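Side-chain contacts in thermophilic dibenzothiophene desulfurization enzyme C (PDB 5XDC), which probably catalyses the FMNH2- and oxygen-dependent oxidation of dibenzothiophene to its sulfoxide and sulfone, as a tetrameric flavin monooxygenase of the DszC family: residues Pro107-Lys110 / Ala111-Pro115; Ile250-Leu253 / Ile254-His257; Gln321-Trp324 / Glu325-His328; Gln336-Val339 / Gln340-Ala344. All coordinates share one frame; numbering follows the deposited sequence.

Interaction 1: Pro107-Lys110 / Ala111-Pro115; sequences PEQK and ARWYP
Lys-110 lays its aliphatic chain over one face of the Tyr-114 ring one helical turn later, with CB 4.0 Å from the ring centroid and only 11° off the normal, a CH-pi contact. The lysine chain, extended beyond CG, runs beside the tyrosine in the same direction and puts Lys-110 CD 3.7 Å from Tyr-114 OH. Both polar ends turn to Asp-102 at the end of helix 85-104: OH bonds its carboxylate and NZ its carbonyl. Gln-109 lies alongside Trp-113, with Gln-109 CB 3.7 Å from Trp-113 CZ3. The amide NE2 of Gln-109 is held by the carbonyls of Asp-225 and Leu-227. On the solvent side the packing is thinner. The Arg-112 guanidinium sets one face over the carbonyl oxygen of Glu-108, yet Glu-108 OE1 stays 6.5 Å from Arg-112 NH1, too far for a salt bridge. Replacing Tyr-114 with an alanine would probably uncover the methylenes of Lys-110 and leave the Asp-102 carboxylate without its hydroxyl mate. Lys-110 and Tyr-114 thus join apolar contact along their stems to hydrogen bonds with Asp-102 that tie helix 107-119 to helix 85-104 in the acyl-CoA dehydrogenase-like N-terminal domain.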
loop_
_atom_site.group_PDB
_atom_site.type_symbol
_atom_site.label_atom_id
_atom_site.label_comp_id
_atom_site.label_asym_id
_atom_site.label_seq_id
_atom_site.Cartn_x
_atom_site.Cartn_y
_atom_site.Cartn_z
ATOM N N PRO B 107 20.600 -44.282 9.352
ATOM C CA PRO B 107 22.037 -44.151 9.082
ATOM C C PRO B 107 22.532 -45.135 8.038
ATOM O O PRO B 107 23.372 -44.781 7.205
ATOM C CB PRO B 107 22.671 -44.395 10.462
ATOM C CG PRO B 107 21.616 -44.025 11.423
ATOM C CD PRO B 107 20.322 -44.433 10.787
ATOM N N GLU B 108 22.017 -46.366 8.041
ATOM C CA GLU B 108 22.458 -47.343 7.050
ATOM C C GLU B 108 22.060 -46.920 5.641
ATOM O O GLU B 108 22.859 -47.036 4.701
ATOM C CB GLU B 108 21.885 -48.725 7.373
ATOM C CG GLU B 108 22.460 -49.380 8.623
ATOM C CD GLU B 108 21.987 -48.731 9.911
ATOM O OE1 GLU B 108 20.883 -48.138 9.927
ATOM O OE2 GLU B 108 22.729 -48.814 10.917
ATOM N N GLN B 109 20.825 -46.430 5.476
ATOM C CA GLN B 109 20.378 -45.930 4.177
ATOM C C GLN B 109 21.269 -44.798 3.689
ATOM O O GLN B 109 21.693 -44.773 2.526
ATOM C CB GLN B 109 18.923 -45.453 4.278
ATOM C CG GLN B 109 17.899 -46.569 4.394
ATOM C CD GLN B 109 16.477 -46.075 4.549
ATOM O OE1 GLN B 109 16.157 -45.312 5.469
ATOM N NE2 GLN B 109 15.601 -46.546 3.674
ATOM N N LYS B 110 21.566 -43.842 4.573
ATOM C CA LYS B 110 22.385 -42.706 4.170
ATOM C C LYS B 110 23.791 -43.143 3.809
ATOM O O LYS B 110 24.397 -42.606 2.874
ATOM C CB LYS B 110 22.443 -41.667 5.281
ATOM C CG LYS B 110 21.128 -41.107 5.700
ATOM C CD LYS B 110 21.392 -40.012 6.703
ATOM C CE LYS B 110 20.240 -39.817 7.613
ATOM N NZ LYS B 110 20.533 -38.760 8.612
ATOM N N ALA B 111 24.335 -44.116 4.549
ATOM C CA ALA B 111 25.677 -44.592 4.257
ATOM C C ALA B 111 25.764 -45.170 2.855
ATOM O O ALA B 111 26.817 -45.094 2.213
ATOM C CB ALA B 111 26.091 -45.632 5.296
ATOM N N ARG B 112 24.669 -45.739 2.355
ATOM C CA ARG B 112 24.626 -46.227 0.986
ATOM C C ARG B 112 24.273 -45.128 -0.006
ATOM O O ARG B 112 24.966 -44.947 -1.012
ATOM C CB ARG B 112 23.613 -47.369 0.879
ATOM C CG ARG B 112 24.027 -48.618 1.653
ATOM C CD ARG B 112 23.084 -49.764 1.362
ATOM N NE ARG B 112 21.756 -49.548 1.934
ATOM C CZ ARG B 112 21.394 -49.890 3.168
ATOM N NH1 ARG B 112 22.261 -50.468 3.995
ATOM N NH2 ARG B 112 20.155 -49.650 3.574
ATOM N N TRP B 113 23.212 -44.368 0.287
ATOM C CA TRP B 113 22.656 -43.430 -0.685
ATOM C C TRP B 113 23.580 -42.247 -0.944
ATOM O O TRP B 113 23.707 -41.794 -2.086
ATOM C CB TRP B 113 21.300 -42.920 -0.194
ATOM C CG TRP B 113 20.083 -43.640 -0.691
ATOM C CD1 TRP B 113 19.926 -44.274 -1.891
ATOM C CD2 TRP B 113 18.834 -43.756 -0.009
ATOM N NE1 TRP B 113 18.652 -44.792 -1.986
ATOM C CE2 TRP B 113 17.965 -44.488 -0.845
ATOM C CE3 TRP B 113 18.363 -43.315 1.226
ATOM C CZ2 TRP B 113 16.658 -44.790 -0.478
ATOM C CZ3 TRP B 113 17.078 -43.623 1.593
ATOM C CH2 TRP B 113 16.235 -44.359 0.748
ATOM N N TYR B 114 24.223 -41.709 0.095
ATOM C CA TYR B 114 24.895 -40.436 -0.131
ATOM C C TYR B 114 26.159 -40.605 -0.966
ATOM O O TYR B 114 26.407 -39.799 -1.868
ATOM C CB TYR B 114 25.185 -39.747 1.202
ATOM C CG TYR B 114 23.949 -39.221 1.904
ATOM C CD1 TYR B 114 22.672 -39.443 1.399
ATOM C CD2 TYR B 114 24.060 -38.494 3.074
ATOM C CE1 TYR B 114 21.551 -38.963 2.055
ATOM C CE2 TYR B 114 22.945 -38.013 3.732
ATOM C CZ TYR B 114 21.690 -38.246 3.206
ATOM O OH TYR B 114 20.580 -37.756 3.857
ATOM N N PRO B 115 26.985 -41.629 -0.736
ATOM C CA PRO B 115 28.110 -41.829 -1.664
ATOM C C PRO B 115 27.644 -42.088 -3.084
ATOM O O PRO B 115 28.295 -41.665 -4.047
ATOM C CB PRO B 115 28.844 -43.041 -1.063
ATOM C CG PRO B 115 28.529 -42.982 0.360
ATOM C CD PRO B 115 27.091 -42.507 0.440
#

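Interaction 2: Ile250-Leu253 / Ile254-His257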
loop_
_atom_site.group_PDB
_atom_site.type_symbol
_atom_site.label_atom_id
_atom_site.label_comp_id
_atom_site.label_asym_id
_atom_site.label_seq_id
_atom_site.Cartn_x
_atom_site.Cartn_y
_atom_site.Cartn_z
ATOM N N ILE B 250 12.342 -25.525 6.619
ATOM C CA ILE B 250 13.456 -25.551 5.673
ATOM C C ILE B 250 12.956 -25.269 4.265
ATOM O O ILE B 250 13.539 -24.472 3.521
ATOM C CB ILE B 250 14.179 -26.909 5.730
ATOM C CG1 ILE B 250 14.979 -27.004 7.031
ATOM C CG2 ILE B 250 15.089 -27.094 4.525
ATOM C CD1 ILE B 250 15.521 -28.402 7.303
ATOM N N THR B 251 11.888 -25.955 3.880
ATOM C CA THR B 251 11.393 -25.874 2.512
ATOM C C THR B 251 10.730 -24.529 2.253
ATOM O O THR B 251 10.895 -23.950 1.177
ATOM C CB THR B 251 10.430 -27.033 2.263
ATOM O OG1 THR B 251 11.143 -28.275 2.364
ATOM C CG2 THR B 251 9.791 -26.951 0.864
ATOM N N GLN B 252 9.982 -24.024 3.225
ATOM C CA GLN B 252 9.355 -22.716 3.067
ATOM C C GLN B 252 10.401 -21.611 2.991
ATOM O O GLN B 252 10.185 -20.604 2.309
ATOM C CB GLN B 252 8.362 -22.501 4.210
ATOM C CG GLN B 252 7.154 -23.393 4.111
ATOM C CD GLN B 252 6.145 -22.879 3.089
ATOM O OE1 GLN B 252 5.947 -21.675 2.970
ATOM N NE2 GLN B 252 5.519 -23.785 2.348
ATOM N N LEU B 253 11.564 -21.797 3.623
ATOM C CA LEU B 253 12.642 -20.824 3.462
ATOM C C LEU B 253 13.374 -20.981 2.132
ATOM O O LEU B 253 13.906 -19.993 1.605
ATOM C CB LEU B 253 13.625 -20.907 4.636
ATOM C CG LEU B 253 14.572 -19.717 4.774
ATOM C CD1 LEU B 253 13.834 -18.445 5.074
ATOM C CD2 LEU B 253 15.587 -19.975 5.884
ATOM N N ILE B 254 13.392 -22.191 1.549
ATOM C CA ILE B 254 13.842 -22.340 0.165
ATOM C C ILE B 254 12.986 -21.475 -0.754
ATOM O O ILE B 254 13.505 -20.718 -1.579
ATOM C CB ILE B 254 13.809 -23.820 -0.267
ATOM C CG1 ILE B 254 14.911 -24.602 0.446
ATOM C CG2 ILE B 254 13.978 -23.953 -1.766
ATOM C CD1 ILE B 254 14.774 -26.127 0.307
ATOM N N PHE B 255 11.659 -21.579 -0.621
ATOM C CA PHE B 255 10.770 -20.772 -1.449
ATOM C C PHE B 255 11.051 -19.288 -1.251
ATOM O O PHE B 255 11.076 -18.508 -2.217
ATOM C CB PHE B 255 9.313 -21.076 -1.110
ATOM C CG PHE B 255 8.903 -22.525 -1.308
ATOM C CD1 PHE B 255 9.619 -23.358 -2.137
ATOM C CD2 PHE B 255 7.768 -23.023 -0.672
ATOM C CE1 PHE B 255 9.225 -24.683 -2.329
ATOM C CE2 PHE B 255 7.371 -24.346 -0.856
ATOM C CZ PHE B 255 8.106 -25.173 -1.690
ATOM N N THR B 256 11.252 -18.880 0.004
ATOM C CA THR B 256 11.546 -17.484 0.313
ATOM C C THR B 256 12.747 -16.987 -0.477
ATOM O O THR B 256 12.736 -15.880 -1.022
ATOM C CB THR B 256 11.796 -17.334 1.814
ATOM O OG1 THR B 256 10.627 -17.708 2.538
ATOM C CG2 THR B 256 12.138 -15.895 2.182
ATOM N N HIS B 257 13.800 -17.803 -0.561
ATOM C CA HIS B 257 14.983 -17.407 -1.307
ATOM C C HIS B 257 14.770 -17.429 -2.824
ATOM O O HIS B 257 15.449 -16.688 -3.545
ATOM C CB HIS B 257 16.142 -18.304 -0.884
ATOM C CG HIS B 257 16.722 -17.916 0.441
ATOM N ND1 HIS B 257 16.172 -18.311 1.641
ATOM C CD2 HIS B 257 17.766 -17.111 0.753
ATOM C CE1 HIS B 257 16.867 -17.783 2.636
ATOM N NE2 HIS B 257 17.837 -17.050 2.125
#
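Leu-253 O is gripped twice by His-257, through the backbone N and through ring atom ND1, the two donors arriving from opposite faces of the carbonyl plane. The ND1 bond is short, 2.8 Å to Leu-253 O, and nearly straight at 170°; ND1 is the donor and so carries a proton, and the oxygen's place in the imidazole plane probably helps fix the ring's rotation. CE1 of His-257 also rests 3.7 Å from Leu-253 CG. One residue earlier, Thr-256 OG1 gives its hydrogen to Gln-252 O at 2.9 Å, adding to the backbone bond from Thr-256 N. With OG1 beside its own backbone N (chi1 -62°), the hydroxyl folds back onto the preceding turn. Such bonds to the i-4 carbonyl let polar side chains sit in the buried first part of helix 247-276 in the acyl-CoA dehydrogenase-like fold. On another side of it, Phe-255 receives Thr-251 O over one face, offset toward the rim, and the methyl CG2 of Thr-251 comes 3.5 Å from Phe-255 CZ. At the ring's edge stands Gln-252 NE2, 3.7 Å from Phe-255 CE2, its amide plane 82° from the ring. Outside this shell, Lys-345 and Asp-389 hold the two ends of that amide, Ser-96 bonds the Thr-251 hydroxyl, and Tyr-74 stacks on His-257. Phe-255 meets Tyr-93, an FMN-binding residue, and His-385 and His-388 of the indole pocket.

Interaction 3: Gln321-Trp324 / Glu325-His328; sequences QELW and ERNH. With SO4 (sulfate ion), chain N; SO4 (sulfate ion), chain K.
Arg-326 NH2 is shared by two acceptors lying near the guanidinium plane: Glu-322 OE2 at 2.7 Å, in a salt bridge, and O2 of one sulfate ion at 2.9 Å. The carboxylate stands 83° to the guanidinium and offers the anti side of OE2. Arg-326 is bent at chi2 (-78°), which turns its end back along the last helical turn to meet this oxygen, while NH1 bonds a second oxygen of the same sulfate. Leu-323 CD2 lies over one guanidinium face. A second sulfate takes the backbone N atoms of Asn-327 and His-328. Alongside, Gln-321 NE2 donates an almost straight bond, 173°, to Glu-325 OE2, 2.8 Å away, and its OE1 accepts from the backbone of Trp-70. Glu-322 OE1 and Glu-325 OE1 approach to 4.5 Å, with a water bonded to the first and weakly to the second. A leucine in place of Arg-326 would probably leave the Glu-322 carboxylate without its countercharge and the sulfate without two of its donors. At the C-terminal end of helix 293-324 the arginine is likely to offset the gathered glutamate charge, and its pairing with a sulfate, probably from the crystallisation liquor, is consistent with a spot receptive to anions.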
loop_
_atom_site.group_PDB
_atom_site.type_symbol
_atom_site.label_atom_id
_atom_site.label_comp_id
_atom_site.label_asym_id
_atom_site.label_seq_id
_atom_site.Cartn_x
_atom_site.Cartn_y
_atom_site.Cartn_z
ATOM N N GLN B 321 20.364 -23.852 10.237
ATOM C CA GLN B 321 21.580 -24.648 10.381
ATOM C C GLN B 321 21.765 -25.096 11.824
ATOM O O GLN B 321 22.120 -26.256 12.081
ATOM C CB GLN B 321 22.792 -23.858 9.899
ATOM C CG GLN B 321 24.112 -24.623 9.990
ATOM C CD GLN B 321 24.134 -25.838 9.079
ATOM O OE1 GLN B 321 23.479 -25.859 8.036
ATOM N NE2 GLN B 321 24.891 -26.856 9.466
ATOM N N GLU B 322 21.517 -24.199 12.782
ATOM C CA GLU B 322 21.690 -24.566 14.189
ATOM C C GLU B 322 20.804 -25.751 14.556
ATOM O O GLU B 322 21.262 -26.719 15.178
ATOM C CB GLU B 322 21.398 -23.361 15.093
ATOM C CG GLU B 322 21.491 -23.673 16.592
ATOM C CD GLU B 322 22.920 -23.756 17.101
ATOM O OE1 GLU B 322 23.854 -23.720 16.270
ATOM O OE2 GLU B 322 23.107 -23.859 18.336
ATOM N N LEU B 323 19.528 -25.705 14.174
ATOM C CA LEU B 323 18.625 -26.784 14.552
ATOM C C LEU B 323 18.858 -28.044 13.725
ATOM O O LEU B 323 18.599 -29.149 14.209
ATOM C CB LEU B 323 17.174 -26.324 14.432
ATOM C CG LEU B 323 16.765 -25.179 15.373
ATOM C CD1 LEU B 323 15.312 -24.887 15.219
ATOM C CD2 LEU B 323 17.086 -25.496 16.839
ATOM N N TRP B 324 19.341 -27.890 12.492
ATOM C CA TRP B 324 19.713 -29.029 11.652
ATOM C C TRP B 324 20.809 -29.866 12.286
ATOM O O TRP B 324 20.863 -31.082 12.068
ATOM C CB TRP B 324 20.185 -28.502 10.310
ATOM C CG TRP B 324 20.687 -29.458 9.255
ATOM C CD1 TRP B 324 21.986 -29.656 8.887
ATOM C CD2 TRP B 324 19.896 -30.267 8.379
ATOM N NE1 TRP B 324 22.053 -30.544 7.844
ATOM C CE2 TRP B 324 20.782 -30.934 7.515
ATOM C CE3 TRP B 324 18.522 -30.485 8.236
ATOM C CZ2 TRP B 324 20.340 -31.805 6.521
ATOM C CZ3 TRP B 324 18.087 -31.353 7.255
ATOM C CH2 TRP B 324 18.991 -32.002 6.413
ATOM N N GLU B 325 21.707 -29.229 13.033
ATOM C CA GLU B 325 22.816 -29.921 13.676
ATOM C C GLU B 325 22.435 -30.546 15.013
ATOM O O GLU B 325 23.230 -31.318 15.556
ATOM C CB GLU B 325 23.983 -28.950 13.877
ATOM C CG GLU B 325 24.636 -28.480 12.590
ATOM C CD GLU B 325 25.661 -27.390 12.833
ATOM O OE1 GLU B 325 25.853 -27.011 14.008
ATOM O OE2 GLU B 325 26.268 -26.910 11.860
ATOM N N ARG B 326 21.248 -30.260 15.543
ATOM C CA ARG B 326 20.847 -30.795 16.838
ATOM C C ARG B 326 20.398 -32.242 16.704
ATOM O O ARG B 326 19.840 -32.647 15.682
ATOM C CB ARG B 326 19.702 -29.984 17.440
ATOM C CG ARG B 326 20.009 -28.525 17.664
ATOM C CD ARG B 326 20.841 -28.303 18.901
ATOM N NE ARG B 326 21.251 -26.909 19.028
ATOM C CZ ARG B 326 20.528 -25.961 19.618
ATOM N NH1 ARG B 326 19.350 -26.244 20.146
ATOM N NH2 ARG B 326 20.994 -24.723 19.683
ATOM N N ASN B 327 20.630 -33.025 17.761
ATOM C CA ASN B 327 20.102 -34.382 17.788
ATOM C C ASN B 327 18.611 -34.395 18.059
ATOM O O ASN B 327 17.896 -35.248 17.531
ATOM C CB ASN B 327 20.831 -35.215 18.845
ATOM C CG ASN B 327 22.307 -35.354 18.551
ATOM O OD1 ASN B 327 22.701 -35.623 17.413
ATOM N ND2 ASN B 327 23.137 -35.154 19.573
ATOM N N HIS B 328 18.121 -33.462 18.863
ATOM C CA HIS B 328 16.700 -33.364 19.143
ATOM C C HIS B 328 16.270 -31.913 19.016
ATOM O O HIS B 328 17.050 -30.987 19.258
ATOM C CB HIS B 328 16.360 -33.905 20.523
ATOM C CG HIS B 328 16.710 -35.350 20.688
ATOM N ND1 HIS B 328 17.874 -35.767 21.297
ATOM C CD2 HIS B 328 16.071 -36.473 20.284
ATOM C CE1 HIS B 328 17.927 -37.087 21.281
ATOM N NE2 HIS B 328 16.844 -37.540 20.673
HETATM S S SO4 N . 21.209 -31.861 21.147
HETATM O O1 SO4 N . 21.196 -30.518 21.719
HETATM O O2 SO4 N . 22.041 -31.876 19.943
HETATM O O3 SO4 N . 21.772 -32.805 22.115
HETATM O O4 SO4 N . 19.833 -32.256 20.843
HETATM S S SO4 K . 18.300 -23.019 21.840
HETATM O O1 SO4 K . 18.570 -22.024 22.876
HETATM O O2 SO4 K . 19.155 -22.750 20.683
HETATM O O3 SO4 K . 18.600 -24.358 22.353
HETATM O O4 SO4 K . 16.878 -22.951 21.512
HETATM O O HOH W 1 25.169 -23.661 13.665
#

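Interaction 4: Gln336-Val339 / Gln340-Ala344; sequences QLMV and QVASA
With CG opposite the backbone N (chi1 -174°) and further bends at chi2 and chi3, Met-338 curls its methyl forward along the helix, where CE comes 4.1 Å from Val-341 CG1 and 4.3 Å from Ala-342 CB. Leu-337 starts with a similar first torsion, 176°, and swings CD1 toward the other methyl of the same valine, 4.0 Å from Val-341 CG2. Val-341 is therefore touched on both branches, CG1 by the methionine three residues back and CG2 by the leucine four back; both neighbours cross it at a slant. CG2 also sits 3.3 Å from the carbonyl oxygen of Leu-337, which accepts the backbone bond from Val-341 N.

These i to i+3 and i to i+4 contacts form an apolar side of helix 331-363, one of the long helices of the C-terminal helical domain in the acyl-CoA dehydrogenase-like fold. Leu-337 reaches Val-316 and Val-320 on helix 293-324, and Met-338 meets Pro-249 at the start of helix 247-276.

Farther round the helix, Val-339 O accepts two hydrogens from Ser-343, one from N at 2.9 Å and one from the hydroxyl OG at 3.0 Å, arriving from opposite faces of the carbonyl plane. The buried serine hydroxyl is thus satisfied within its own helix, and Ser-343 can pack on Val-398 and on Ala-304 of the second subunit. Gln-340 folds CG to 3.4 Å from Gln-336 O, while its amide NE2 bonds Gln-307 OE1 of the second subunit, carrying this side of the helix into the subunit interface.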
loop_
_atom_site.group_PDB
_atom_site.type_symbol
_atom_site.label_atom_id
_atom_site.label_comp_id
_atom_site.label_asym_id
_atom_site.label_seq_id
_atom_site.Cartn_x
_atom_site.Cartn_y
_atom_site.Cartn_z
ATOM N N GLN B 336 8.992 -21.656 16.725
ATOM C CA GLN B 336 9.625 -20.350 16.564
ATOM C C GLN B 336 10.306 -20.239 15.212
ATOM O O GLN B 336 10.222 -19.203 14.546
ATOM C CB GLN B 336 10.645 -20.100 17.669
ATOM C CG GLN B 336 10.020 -19.897 19.028
ATOM C CD GLN B 336 11.060 -19.744 20.116
ATOM O OE1 GLN B 336 12.254 -19.609 19.832
ATOM N NE2 GLN B 336 10.618 -19.766 21.369
ATOM N N LEU B 337 10.987 -21.302 14.779
ATOM C CA LEU B 337 11.628 -21.248 13.476
ATOM C C LEU B 337 10.592 -21.089 12.374
ATOM O O LEU B 337 10.769 -20.273 11.463
ATOM C CB LEU B 337 12.468 -22.498 13.245
ATOM C CG LEU B 337 13.087 -22.540 11.850
ATOM C CD1 LEU B 337 14.055 -21.411 11.560
ATOM C CD2 LEU B 337 13.761 -23.893 11.606
ATOM N N MET B 338 9.500 -21.851 12.444
ATOM C CA MET B 338 8.476 -21.761 11.408
ATOM C C MET B 338 7.864 -20.363 11.360
ATOM O O MET B 338 7.579 -19.839 10.281
ATOM C CB MET B 338 7.395 -22.811 11.638
ATOM C CG MET B 338 6.354 -22.874 10.517
ATOM S SD MET B 338 7.013 -23.458 8.940
ATOM C CE MET B 338 6.731 -22.014 7.895
ATOM N N VAL B 339 7.656 -19.741 12.521
ATOM C CA VAL B 339 7.146 -18.369 12.530
ATOM C C VAL B 339 8.139 -17.428 11.855
ATOM O O VAL B 339 7.751 -16.552 11.073
ATOM C CB VAL B 339 6.820 -17.937 13.974
ATOM C CG1 VAL B 339 6.508 -16.446 14.049
ATOM C CG2 VAL B 339 5.652 -18.729 14.495
ATOM N N GLN B 340 9.432 -17.572 12.158
ATOM C CA GLN B 340 10.433 -16.704 11.544
ATOM C C GLN B 340 10.499 -16.915 10.033
ATOM O O GLN B 340 10.668 -15.954 9.277
ATOM C CB GLN B 340 11.810 -16.940 12.165
ATOM C CG GLN B 340 11.989 -16.411 13.596
ATOM C CD GLN B 340 11.916 -14.881 13.722
ATOM O OE1 GLN B 340 12.598 -14.134 13.002
ATOM N NE2 GLN B 340 11.094 -14.412 14.657
ATOM N N VAL B 341 10.390 -18.171 9.582
ATOM C CA VAL B 341 10.391 -18.470 8.151
ATOM C C VAL B 341 9.146 -17.894 7.489
ATOM O O VAL B 341 9.222 -17.280 6.421
ATOM C CB VAL B 341 10.489 -19.990 7.921
ATOM C CG1 VAL B 341 10.198 -20.351 6.461
ATOM C CG2 VAL B 341 11.874 -20.497 8.325
ATOM N N ALA B 342 7.987 -18.108 8.102
ATOM C CA ALA B 342 6.743 -17.577 7.554
ATOM C C ALA B 342 6.833 -16.068 7.403
ATOM O O ALA B 342 6.419 -15.511 6.381
ATOM C CB ALA B 342 5.575 -17.957 8.452
ATOM N N SER B 343 7.400 -15.395 8.408
ATOM C CA SER B 343 7.537 -13.946 8.342
ATOM C C SER B 343 8.399 -13.538 7.156
ATOM O O SER B 343 8.036 -12.639 6.387
ATOM C CB SER B 343 8.137 -13.413 9.643
ATOM O OG SER B 343 7.270 -13.608 10.750
ATOM N N ALA B 344 9.556 -14.188 6.991
ATOM C CA ALA B 344 10.414 -13.889 5.858
ATOM C C ALA B 344 9.701 -14.159 4.538
ATOM O O ALA B 344 9.820 -13.372 3.586
ATOM C CB ALA B 344 11.701 -14.706 5.953
#

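In the fold
From the N terminus, interaction 1 comes first, on helix 107-119 of the N-terminal domain, and interactions 2, 3 and 4 follow in series; none nests in or crosses another. Each lies within one continuous stretch and closes no long loop. Interaction 1 stands apart, its nearest atoms about 6 Å from interaction 3 and about 17 Å from interaction 4. The other three touch. Ile-250 of interaction 2 packs on Trp-324 of interaction 3, joining helices 247-276 and 293-324; Leu-323 meets Leu-337 across the loop that leads into helix 331-363; and Gln-252 and Leu-253 press on Val-341, the centres of interactions 2 and 4 lying about 10 Å apart. Three successive helices are thus tied into one bundle.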